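Local coordinates for succinoglycan biosynthesis protein (PDB 2QGM) that is of unestablished function but is probably an erythromycin esterase-like enzyme, perhaps linked to succinoglycan biosynthesis, at residues 46-51 against 392-397; 305-310 against 428-433; 376-379 against 385-388; 388-393 against 399-404. All coordinates share one frame; numbering follows the deposited sequence.

Interaction 1. Residues 46-51 against 392-397; sequences QSQANP and HLKGQA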
# COMPACT_ATOMS: atom_id res chain seq x y z
N GLN A 46 23.14 -12.98 -9.10
CA GLN A 46 24.18 -12.00 -8.77
C GLN A 46 24.61 -11.21 -10.01
O GLN A 46 24.75 -9.99 -9.97
CB GLN A 46 25.39 -12.73 -8.20
CG GLN A 46 26.62 -11.87 -7.95
CD GLN A 46 27.86 -12.72 -7.76
OE1 GLN A 46 27.78 -13.82 -7.22
NE2 GLN A 46 29.01 -12.21 -8.19
N SER A 47 24.82 -11.93 -11.11
CA SER A 47 25.25 -11.31 -12.36
C SER A 47 24.21 -10.40 -12.99
O SER A 47 24.54 -9.46 -13.71
CB SER A 47 25.64 -12.40 -13.36
OG SER A 47 26.00 -11.83 -14.61
N GLN A 48 22.94 -10.66 -12.71
CA GLN A 48 21.87 -9.86 -13.28
C GLN A 48 21.25 -8.86 -12.32
O GLN A 48 20.38 -8.08 -12.71
CB GLN A 48 20.81 -10.80 -13.85
CG GLN A 48 21.36 -11.68 -14.98
CD GLN A 48 20.37 -12.70 -15.48
OE1 GLN A 48 20.38 -13.86 -15.06
NE2 GLN A 48 19.50 -12.27 -16.39
N ALA A 49 21.71 -8.86 -11.07
CA ALA A 49 21.19 -7.94 -10.06
C ALA A 49 21.90 -6.58 -10.11
O ALA A 49 23.02 -6.47 -10.62
CB ALA A 49 21.34 -8.57 -8.66
N ASN A 50 21.23 -5.54 -9.61
CA ASN A 50 21.80 -4.20 -9.54
C ASN A 50 21.87 -3.88 -8.06
O ASN A 50 20.85 -3.61 -7.42
CB ASN A 50 20.91 -3.19 -10.25
CG ASN A 50 20.78 -3.47 -11.73
OD1 ASN A 50 21.73 -3.30 -12.50
ND2 ASN A 50 19.60 -3.92 -12.14
N PRO A 51 23.08 -3.93 -7.47
CA PRO A 51 23.23 -3.64 -6.05
C PRO A 51 22.90 -2.23 -5.59
O PRO A 51 23.12 -1.25 -6.30
CB PRO A 51 24.68 -4.01 -5.78
CG PRO A 51 25.35 -3.62 -7.05
CD PRO A 51 24.40 -4.15 -8.10
N HIS A 392 13.04 -9.55 -17.07
CA HIS A 392 14.05 -9.69 -18.11
C HIS A 392 15.22 -10.61 -17.79
O HIS A 392 16.24 -10.60 -18.49
CB HIS A 392 14.55 -8.30 -18.51
CG HIS A 392 13.46 -7.38 -18.97
ND1 HIS A 392 12.70 -7.63 -20.09
CD2 HIS A 392 12.96 -6.25 -18.42
CE1 HIS A 392 11.79 -6.68 -20.22
NE2 HIS A 392 11.93 -5.83 -19.22
N LEU A 393 15.08 -11.42 -16.74
CA LEU A 393 16.13 -12.35 -16.36
C LEU A 393 16.28 -13.43 -17.43
O LEU A 393 15.33 -13.73 -18.15
CB LEU A 393 15.80 -13.02 -15.03
CG LEU A 393 15.82 -12.13 -13.80
CD1 LEU A 393 15.32 -12.91 -12.60
CD2 LEU A 393 17.23 -11.61 -13.56
N LYS A 394 17.49 -13.99 -17.52
CA LYS A 394 17.81 -15.06 -18.46
C LYS A 394 18.60 -16.11 -17.68
O LYS A 394 18.91 -15.91 -16.50
CB LYS A 394 18.67 -14.54 -19.61
CG LYS A 394 18.01 -13.47 -20.47
CD LYS A 394 16.84 -14.00 -21.28
CE LYS A 394 16.20 -12.90 -22.11
NZ LYS A 394 15.10 -13.40 -22.98
N GLY A 395 18.93 -17.22 -18.32
CA GLY A 395 19.69 -18.26 -17.65
C GLY A 395 18.98 -18.94 -16.50
O GLY A 395 17.75 -19.09 -16.50
N GLN A 396 19.75 -19.35 -15.50
CA GLN A 396 19.21 -20.05 -14.34
C GLN A 396 18.34 -19.15 -13.46
O GLN A 396 17.37 -19.62 -12.87
CB GLN A 396 20.35 -20.65 -13.53
CG GLN A 396 21.32 -21.48 -14.37
CD GLN A 396 21.02 -22.97 -14.35
OE1 GLN A 396 19.86 -23.39 -14.34
NE2 GLN A 396 22.07 -23.77 -14.35
N ALA A 397 18.70 -17.88 -13.36
CA ALA A 397 17.93 -16.94 -12.55
C ALA A 397 16.50 -16.85 -13.07
O ALA A 397 15.55 -16.74 -12.29
CB ALA A 397 18.58 -15.56 -12.56
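Gln48 holds CG beside its own backbone N (chi1 -62°) and runs straight on beyond it (chi2 175°), which carries its carboxamide out to the main chain of Lys394. Leu393, with the same first turn (chi1 -68°) and an extended chi2, brings its CD2 branch up to the root of that glutamine. The contact joins a helix-to-strand junction, where helix 37-48 gives way to the edge strand 50-51 of the mixed sheet, to the approach of helix 395-402. Gln48 provides all of the surface buried on its side, its amide lying alongside the main chain of Lys394, with the Leu393 and Ala397 side chains close by. Gln48 CD stands 3.7 Å from Lys394 O and 3.8 Å from Lys394 N. The amide is probably to be turned over, and it may then pair with both the N-H and the carbonyl of Lys394. Ala397, in the first turn of helix 395-402, points its methyl toward the same amide, and its backbone N is hydrogen-bonded to Ser44 OG, which ties helix 395-402 directly to helix 37-48. Lys394 contributes little beyond its main chain, for its side chain leads off. The apolar part of the contact rests on Leu393, whose CD2 lies 3.7 Å from Gln48 CB.

Interaction 2. Residues 305-310 against 428-433; sequences AHNIHI and EQFDII
Phe430 meets Asn307 and Ile310 with the CD1-CE1-CZ side of its ring, obliquely, and these three buried residues carry nearly all of the contact. The ring tip, Phe430 CZ, lies 3.7 Å from Asn307 CG, with the amide and ring planes 52° apart, so the two flat groups are inclined rather than stacked. Asn307 O comes up to the edge of the ring and lies in its plane. The amide is itself tied down, since Asn307 ND2 donates to Ser341 O in strand 336-344; the phenylalanine packs against a group already held. Ile310 reaches the ring with its terminal methyl: chi1 of 64° together with a chi2 of 94° sends Ile310 CD1 across to Phe430 CE1 at 3.8 Å. Gln429 CB sits over one face of the Phe430 ring, 3.8 Å above its plane. One residue before the asparagine, His306 fixes the backbone turn, its ND1 accepting from Ile308 N at 3.0 Å in a nearly straight bond within the imidazole plane. This is a histidine N-cap: the short helix 307-310, which follows strand 301-304, meets the link between helix 426-429 and strand 432-439 inside the alpha/beta core of this erythromycin esterase-like fold.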
# COMPACT_ATOMS: atom_id res chain seq x y z
N ALA A 305 1.93 -0.46 0.07
CA ALA A 305 1.12 -1.43 0.79
C ALA A 305 1.95 -2.67 1.03
O ALA A 305 3.10 -2.74 0.63
CB ALA A 305 -0.13 -1.78 -0.03
N HIS A 306 1.36 -3.65 1.70
CA HIS A 306 2.07 -4.89 1.95
C HIS A 306 2.26 -5.62 0.62
O HIS A 306 1.51 -5.39 -0.32
CB HIS A 306 1.25 -5.78 2.89
CG HIS A 306 2.02 -6.94 3.44
ND1 HIS A 306 2.36 -8.05 2.68
CD2 HIS A 306 2.56 -7.15 4.67
CE1 HIS A 306 3.07 -8.88 3.42
NE2 HIS A 306 3.20 -8.36 4.63
N ASN A 307 3.25 -6.50 0.55
CA ASN A 307 3.49 -7.29 -0.66
C ASN A 307 2.19 -7.93 -1.11
O ASN A 307 1.87 -7.97 -2.30
CB ASN A 307 4.47 -8.44 -0.39
CG ASN A 307 5.92 -8.02 -0.47
OD1 ASN A 307 6.26 -6.93 -0.94
ND2 ASN A 307 6.81 -8.91 -0.02
N ILE A 308 1.44 -8.46 -0.15
CA ILE A 308 0.18 -9.13 -0.45
C ILE A 308 -0.78 -8.32 -1.32
O ILE A 308 -1.37 -8.85 -2.26
CB ILE A 308 -0.55 -9.49 0.86
CG1 ILE A 308 0.25 -10.55 1.62
CG2 ILE A 308 -1.98 -9.95 0.56
CD1 ILE A 308 0.37 -11.88 0.90
N HIS A 309 -0.93 -7.03 -1.02
CA HIS A 309 -1.86 -6.18 -1.75
C HIS A 309 -1.37 -5.64 -3.10
O HIS A 309 -2.18 -5.40 -3.98
CB HIS A 309 -2.30 -5.02 -0.86
CG HIS A 309 -3.03 -5.45 0.37
ND1 HIS A 309 -4.31 -5.96 0.34
CD2 HIS A 309 -2.64 -5.50 1.67
CE1 HIS A 309 -4.68 -6.30 1.56
NE2 HIS A 309 -3.68 -6.03 2.38
N ILE A 310 -0.06 -5.46 -3.25
CA ILE A 310 0.45 -4.94 -4.52
C ILE A 310 0.77 -6.03 -5.55
O ILE A 310 0.89 -5.73 -6.74
CB ILE A 310 1.70 -4.04 -4.31
CG1 ILE A 310 2.86 -4.84 -3.73
CG2 ILE A 310 1.35 -2.87 -3.39
CD1 ILE A 310 3.82 -5.40 -4.77
N GLU A 428 5.58 -14.38 -10.85
CA GLU A 428 4.12 -14.43 -10.87
C GLU A 428 3.56 -13.29 -10.03
O GLU A 428 2.51 -12.71 -10.35
CB GLU A 428 3.66 -15.77 -10.30
CG GLU A 428 2.16 -16.02 -10.32
CD GLU A 428 1.79 -17.33 -9.64
OE1 GLU A 428 2.48 -18.35 -9.89
OE2 GLU A 428 0.81 -17.35 -8.87
N GLN A 429 4.26 -12.97 -8.95
CA GLN A 429 3.83 -11.93 -8.02
C GLN A 429 4.45 -10.56 -8.25
O GLN A 429 3.75 -9.55 -8.16
CB GLN A 429 4.15 -12.37 -6.58
CG GLN A 429 3.68 -13.78 -6.26
CD GLN A 429 2.19 -13.91 -6.34
OE1 GLN A 429 1.65 -15.03 -6.31
NE2 GLN A 429 1.50 -12.78 -6.43
N PHE A 430 5.74 -10.53 -8.55
CA PHE A 430 6.44 -9.25 -8.72
C PHE A 430 7.26 -9.09 -9.99
O PHE A 430 7.99 -10.00 -10.40
CB PHE A 430 7.37 -9.03 -7.52
CG PHE A 430 6.75 -9.35 -6.17
CD1 PHE A 430 5.61 -8.67 -5.73
CD2 PHE A 430 7.33 -10.30 -5.34
CE1 PHE A 430 5.07 -8.94 -4.46
CE2 PHE A 430 6.80 -10.57 -4.07
CZ PHE A 430 5.67 -9.89 -3.63
N ASP A 431 7.17 -7.92 -10.62
CA ASP A 431 7.94 -7.65 -11.83
C ASP A 431 9.39 -7.42 -11.38
O ASP A 431 10.34 -7.89 -12.01
CB ASP A 431 7.44 -6.37 -12.52
CG ASP A 431 6.03 -6.51 -13.06
OD1 ASP A 431 5.75 -7.50 -13.76
OD2 ASP A 431 5.20 -5.61 -12.81
N ILE A 432 9.51 -6.69 -10.27
CA ILE A 432 10.78 -6.30 -9.69
C ILE A 432 10.76 -6.53 -8.18
O ILE A 432 9.70 -6.53 -7.56
CB ILE A 432 11.02 -4.78 -9.92
CG1 ILE A 432 11.00 -4.48 -11.41
CG2 ILE A 432 12.34 -4.32 -9.31
CD1 ILE A 432 10.80 -3.02 -11.73
N ILE A 433 11.93 -6.74 -7.60
CA ILE A 433 12.01 -6.89 -6.16
C ILE A 433 13.23 -6.13 -5.67
O ILE A 433 14.19 -5.92 -6.42
CB ILE A 433 12.17 -8.38 -5.70
CG1 ILE A 433 13.45 -8.99 -6.28
CG2 ILE A 433 10.95 -9.18 -6.09
CD1 ILE A 433 13.86 -10.27 -5.60

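Interaction 3. Residues 376-379 against 385-388; sequences YTLG and MFLL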
# COMPACT_ATOMS: atom_id res chain seq x y z
N TYR A 376 15.85 -17.16 1.13
CA TYR A 376 17.15 -17.61 1.55
C TYR A 376 18.14 -17.70 0.39
O TYR A 376 19.33 -17.51 0.59
CB TYR A 376 17.02 -18.93 2.31
CG TYR A 376 16.89 -18.65 3.79
CD1 TYR A 376 18.02 -18.42 4.57
CD2 TYR A 376 15.64 -18.49 4.39
CE1 TYR A 376 17.92 -18.02 5.90
CE2 TYR A 376 15.53 -18.09 5.72
CZ TYR A 376 16.67 -17.85 6.47
OH TYR A 376 16.58 -17.41 7.77
N THR A 377 17.63 -17.95 -0.81
CA THR A 377 18.50 -18.01 -1.98
C THR A 377 19.00 -16.60 -2.26
O THR A 377 20.16 -16.39 -2.62
CB THR A 377 17.75 -18.55 -3.22
OG1 THR A 377 17.33 -19.90 -2.99
CG2 THR A 377 18.66 -18.52 -4.44
N LEU A 378 18.12 -15.62 -2.09
CA LEU A 378 18.48 -14.22 -2.32
C LEU A 378 19.55 -13.79 -1.31
O LEU A 378 20.40 -12.95 -1.62
CB LEU A 378 17.25 -13.32 -2.19
CG LEU A 378 16.21 -13.39 -3.32
CD1 LEU A 378 14.98 -12.56 -2.92
CD2 LEU A 378 16.82 -12.85 -4.61
N GLY A 379 19.49 -14.37 -0.12
CA GLY A 379 20.45 -14.04 0.92
C GLY A 379 21.85 -14.53 0.60
O GLY A 379 22.83 -14.02 1.14
N MSE A 385 22.17 -5.66 -0.39
CA MSE A 385 20.91 -5.10 -0.88
C MSE A 385 20.98 -4.94 -2.39
O MSE A 385 22.01 -4.54 -2.93
CB MSE A 385 20.65 -3.72 -0.28
CG MSE A 385 20.65 -3.69 1.21
SE MSE A 385 20.41 -1.89 1.77
CE MSE A 385 22.19 -1.22 1.49
N PHE A 386 19.89 -5.25 -3.08
CA PHE A 386 19.89 -5.13 -4.52
C PHE A 386 18.51 -5.15 -5.15
O PHE A 386 17.52 -5.56 -4.52
CB PHE A 386 20.73 -6.25 -5.14
CG PHE A 386 20.29 -7.63 -4.77
CD1 PHE A 386 20.73 -8.22 -3.59
CD2 PHE A 386 19.46 -8.37 -5.62
CE1 PHE A 386 20.36 -9.52 -3.25
CE2 PHE A 386 19.08 -9.67 -5.29
CZ PHE A 386 19.53 -10.25 -4.10
N LEU A 387 18.44 -4.68 -6.39
CA LEU A 387 17.21 -4.67 -7.16
C LEU A 387 17.34 -5.81 -8.14
O LEU A 387 18.45 -6.11 -8.60
CB LEU A 387 17.07 -3.39 -7.98
CG LEU A 387 16.97 -2.06 -7.23
CD1 LEU A 387 17.19 -0.91 -8.19
CD2 LEU A 387 15.61 -1.97 -6.58
N LEU A 388 16.23 -6.45 -8.46
CA LEU A 388 16.23 -7.55 -9.41
C LEU A 388 14.99 -7.42 -10.29
O LEU A 388 13.87 -7.46 -9.78
CB LEU A 388 16.23 -8.89 -8.68
CG LEU A 388 16.43 -10.10 -9.59
CD1 LEU A 388 17.81 -9.99 -10.21
CD2 LEU A 388 16.29 -11.42 -8.81
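Helix-on-sheet packing within a tight helix-turn-strand unit joins Leu378 of helix 374-380 to Phe386 of strand 385-389, only a few residues further along the chain. The strand belongs to the mixed central sheet, and the helix lies against one of its faces. Phe386 points its CB at the helix and turns its ring into the space between its own backbone N and carbonyl carbon (chi1 57°), which brings the far end of the ring to Leu378. Two different parts of the leucine meet it there. The backbone carbonyl approaches the ring edge, with Leu378 O lying in the ring plane 3.8 Å from Phe386 CZ; an oxygen placed there faces the slightly positive C-H rim, probably a mildly favourable arrangement. Leu378 CD2 meets the same end of the ring, 3.8 Å from Phe386 CZ, in ordinary apolar packing. On the sheet itself Phe386 also adjoins His435 of strand 432-439, the planes of the two rings inclined at about 45°, while the Leu378 side chain reaches Ile433 and His435 of that strand. Leu388, two residues on and therefore on the same side of the strand, adds a looser touch: Leu388 CD2 is 4.5 Å from Leu378 CD2.

Interaction 4. Residues 388-393 against 399-404; sequences LDNRHL and KWVKAK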
# COMPACT_ATOMS: atom_id res chain seq x y z
N LEU A 388 16.23 -6.45 -8.46
CA LEU A 388 16.23 -7.55 -9.41
C LEU A 388 14.99 -7.42 -10.29
O LEU A 388 13.87 -7.46 -9.78
CB LEU A 388 16.23 -8.89 -8.68
CG LEU A 388 16.43 -10.10 -9.59
CD1 LEU A 388 17.81 -9.99 -10.21
CD2 LEU A 388 16.29 -11.42 -8.81
N ASP A 389 15.19 -7.25 -11.60
CA ASP A 389 14.06 -7.14 -12.54
C ASP A 389 13.75 -8.56 -13.00
O ASP A 389 14.43 -9.10 -13.87
CB ASP A 389 14.44 -6.27 -13.75
CG ASP A 389 13.25 -5.98 -14.68
OD1 ASP A 389 12.26 -6.74 -14.65
OD2 ASP A 389 13.32 -5.00 -15.44
N ASN A 390 12.73 -9.17 -12.42
CA ASN A 390 12.40 -10.55 -12.75
C ASN A 390 11.88 -10.76 -14.17
O ASN A 390 11.95 -11.87 -14.70
CB ASN A 390 11.38 -11.12 -11.74
CG ASN A 390 11.82 -10.97 -10.29
OD1 ASN A 390 12.98 -11.21 -9.94
ND2 ASN A 390 10.89 -10.59 -9.42
N ARG A 391 11.36 -9.70 -14.78
CA ARG A 391 10.80 -9.78 -16.13
C ARG A 391 11.82 -10.03 -17.24
O ARG A 391 11.48 -10.65 -18.25
CB ARG A 391 10.05 -8.50 -16.47
CG ARG A 391 9.03 -8.09 -15.44
CD ARG A 391 8.55 -6.68 -15.73
NE ARG A 391 9.65 -5.74 -15.65
CZ ARG A 391 9.56 -4.44 -15.89
NH1 ARG A 391 8.39 -3.91 -16.24
NH2 ARG A 391 10.64 -3.67 -15.79
N HIS A 392 13.04 -9.55 -17.07
CA HIS A 392 14.05 -9.69 -18.11
C HIS A 392 15.22 -10.61 -17.79
O HIS A 392 16.24 -10.60 -18.49
CB HIS A 392 14.55 -8.30 -18.51
CG HIS A 392 13.46 -7.38 -18.97
ND1 HIS A 392 12.70 -7.63 -20.09
CD2 HIS A 392 12.96 -6.25 -18.42
CE1 HIS A 392 11.79 -6.68 -20.22
NE2 HIS A 392 11.93 -5.83 -19.22
N LEU A 393 15.08 -11.42 -16.74
CA LEU A 393 16.13 -12.35 -16.36
C LEU A 393 16.28 -13.43 -17.43
O LEU A 393 15.33 -13.73 -18.15
CB LEU A 393 15.80 -13.02 -15.03
CG LEU A 393 15.82 -12.13 -13.80
CD1 LEU A 393 15.32 -12.91 -12.60
CD2 LEU A 393 17.23 -11.61 -13.56
N LYS A 399 14.80 -19.21 -14.81
CA LYS A 399 14.08 -20.45 -14.54
C LYS A 399 13.68 -20.45 -13.07
O LYS A 399 12.62 -20.95 -12.69
CB LYS A 399 15.00 -21.64 -14.85
CG LYS A 399 14.29 -22.97 -15.01
CD LYS A 399 15.29 -24.06 -15.38
CE LYS A 399 14.60 -25.39 -15.57
NZ LYS A 399 13.88 -25.81 -14.34
N TRP A 400 14.54 -19.85 -12.25
CA TRP A 400 14.33 -19.77 -10.81
C TRP A 400 13.11 -18.94 -10.40
O TRP A 400 12.27 -19.41 -9.63
CB TRP A 400 15.59 -19.21 -10.15
CG TRP A 400 15.48 -18.96 -8.67
CD1 TRP A 400 15.41 -19.89 -7.68
CD2 TRP A 400 15.47 -17.68 -8.03
NE1 TRP A 400 15.35 -19.27 -6.45
CE2 TRP A 400 15.39 -17.91 -6.64
CE3 TRP A 400 15.52 -16.35 -8.49
CZ2 TRP A 400 15.35 -16.87 -5.70
CZ3 TRP A 400 15.49 -15.32 -7.55
CH2 TRP A 400 15.40 -15.58 -6.18
N VAL A 401 12.99 -17.71 -10.90
CA VAL A 401 11.85 -16.86 -10.54
C VAL A 401 10.51 -17.37 -11.05
O VAL A 401 9.46 -17.05 -10.49
CB VAL A 401 12.03 -15.42 -11.04
CG1 VAL A 401 13.21 -14.76 -10.34
CG2 VAL A 401 12.22 -15.41 -12.54
N LYS A 402 10.55 -18.17 -12.12
CA LYS A 402 9.34 -18.72 -12.72
C LYS A 402 8.91 -20.02 -12.05
O LYS A 402 7.79 -20.51 -12.26
CB LYS A 402 9.55 -18.97 -14.22
CG LYS A 402 9.60 -17.69 -15.06
CD LYS A 402 9.88 -18.01 -16.52
CE LYS A 402 9.83 -16.76 -17.38
NZ LYS A 402 8.45 -16.19 -17.45
N ALA A 403 9.80 -20.60 -11.25
CA ALA A 403 9.51 -21.84 -10.55
C ALA A 403 8.74 -21.57 -9.26
O ALA A 403 8.72 -20.44 -8.77
CB ALA A 403 10.82 -22.57 -10.24
N LYS A 404 8.11 -22.60 -8.71
CA LYS A 404 7.36 -22.44 -7.47
C LYS A 404 8.22 -22.82 -6.28
O LYS A 404 8.76 -23.93 -6.21
CB LYS A 404 6.09 -23.30 -7.48
CG LYS A 404 5.00 -22.81 -8.42
CD LYS A 404 3.68 -23.53 -8.14
CE LYS A 404 2.59 -23.11 -9.12
NZ LYS A 404 2.40 -21.63 -9.15
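Val401 meets Asn390 and Leu393 from the last turn of helix 395-402, and its branches divide the work between them. Its CB points toward segment 388-393. From it Val401 CG1 turns beside the backbone N (chi1 -65°) and ends in a notch between two side chains, 3.6 Å from Asn390 OD1 and 3.6 Å from Leu393 CD1. The second methyl, Val401 CG2, backs this up: it lies 4.0 Å from Leu393 CD1 and brushes the main chain at Asn390 O, 4.2 Å away. The valine thus seats one methyl against the oxygen end of an amide. That oxygen is buried without a polar partner, whereas Asn390 ND2 donates to Phe430 O, a bond that probably settles which way round the amide lies. Alongside, Leu388 CD2 approaches the edge of the Trp400 indole near its plane, 4.2 Å from Trp400 CZ3. The turn leaving the strand is itself braced by Asp389. Asp389 OD1 accepts the backbone N of Arg391 in an Asx turn and also takes Arg391 NE at 3.0 Å, while Asp389 OD2 receives Arg391 NH2; this side-on grip is a salt bridge. The guanidinium is further held by Met70 O. In the fold, the contact closes a strand-turn-helix unit: helix 395-402 packs across the end of strand 385-389, with helix 37-48 beside Leu388 and Trp400, strand 432-439 next in the sheet, and helix 426-429 packed against Asn390 and Val401.

In the fold
Interactions 1, 3 and 4 cluster at one end of the mixed sheet, their centres about 8 to 12 Å apart, while interaction 2 lies nearer the centre of the molecule, its centre about 13 to 18 Å from the others. Strand 385-389 is the common thread: it is shared by interactions 3 and 4 and lies between strand 50-51 of interaction 1 and strand 432-439 of interaction 2. Along the chain interactions 3 and 4 follow one another, both nested inside the loop closed by interaction 2, whereas interactions 1 and 2 cross. A local run of helix, strand and helix is thereby fastened to the N-terminal helix and edge strand, and through strand 432-439 to the core.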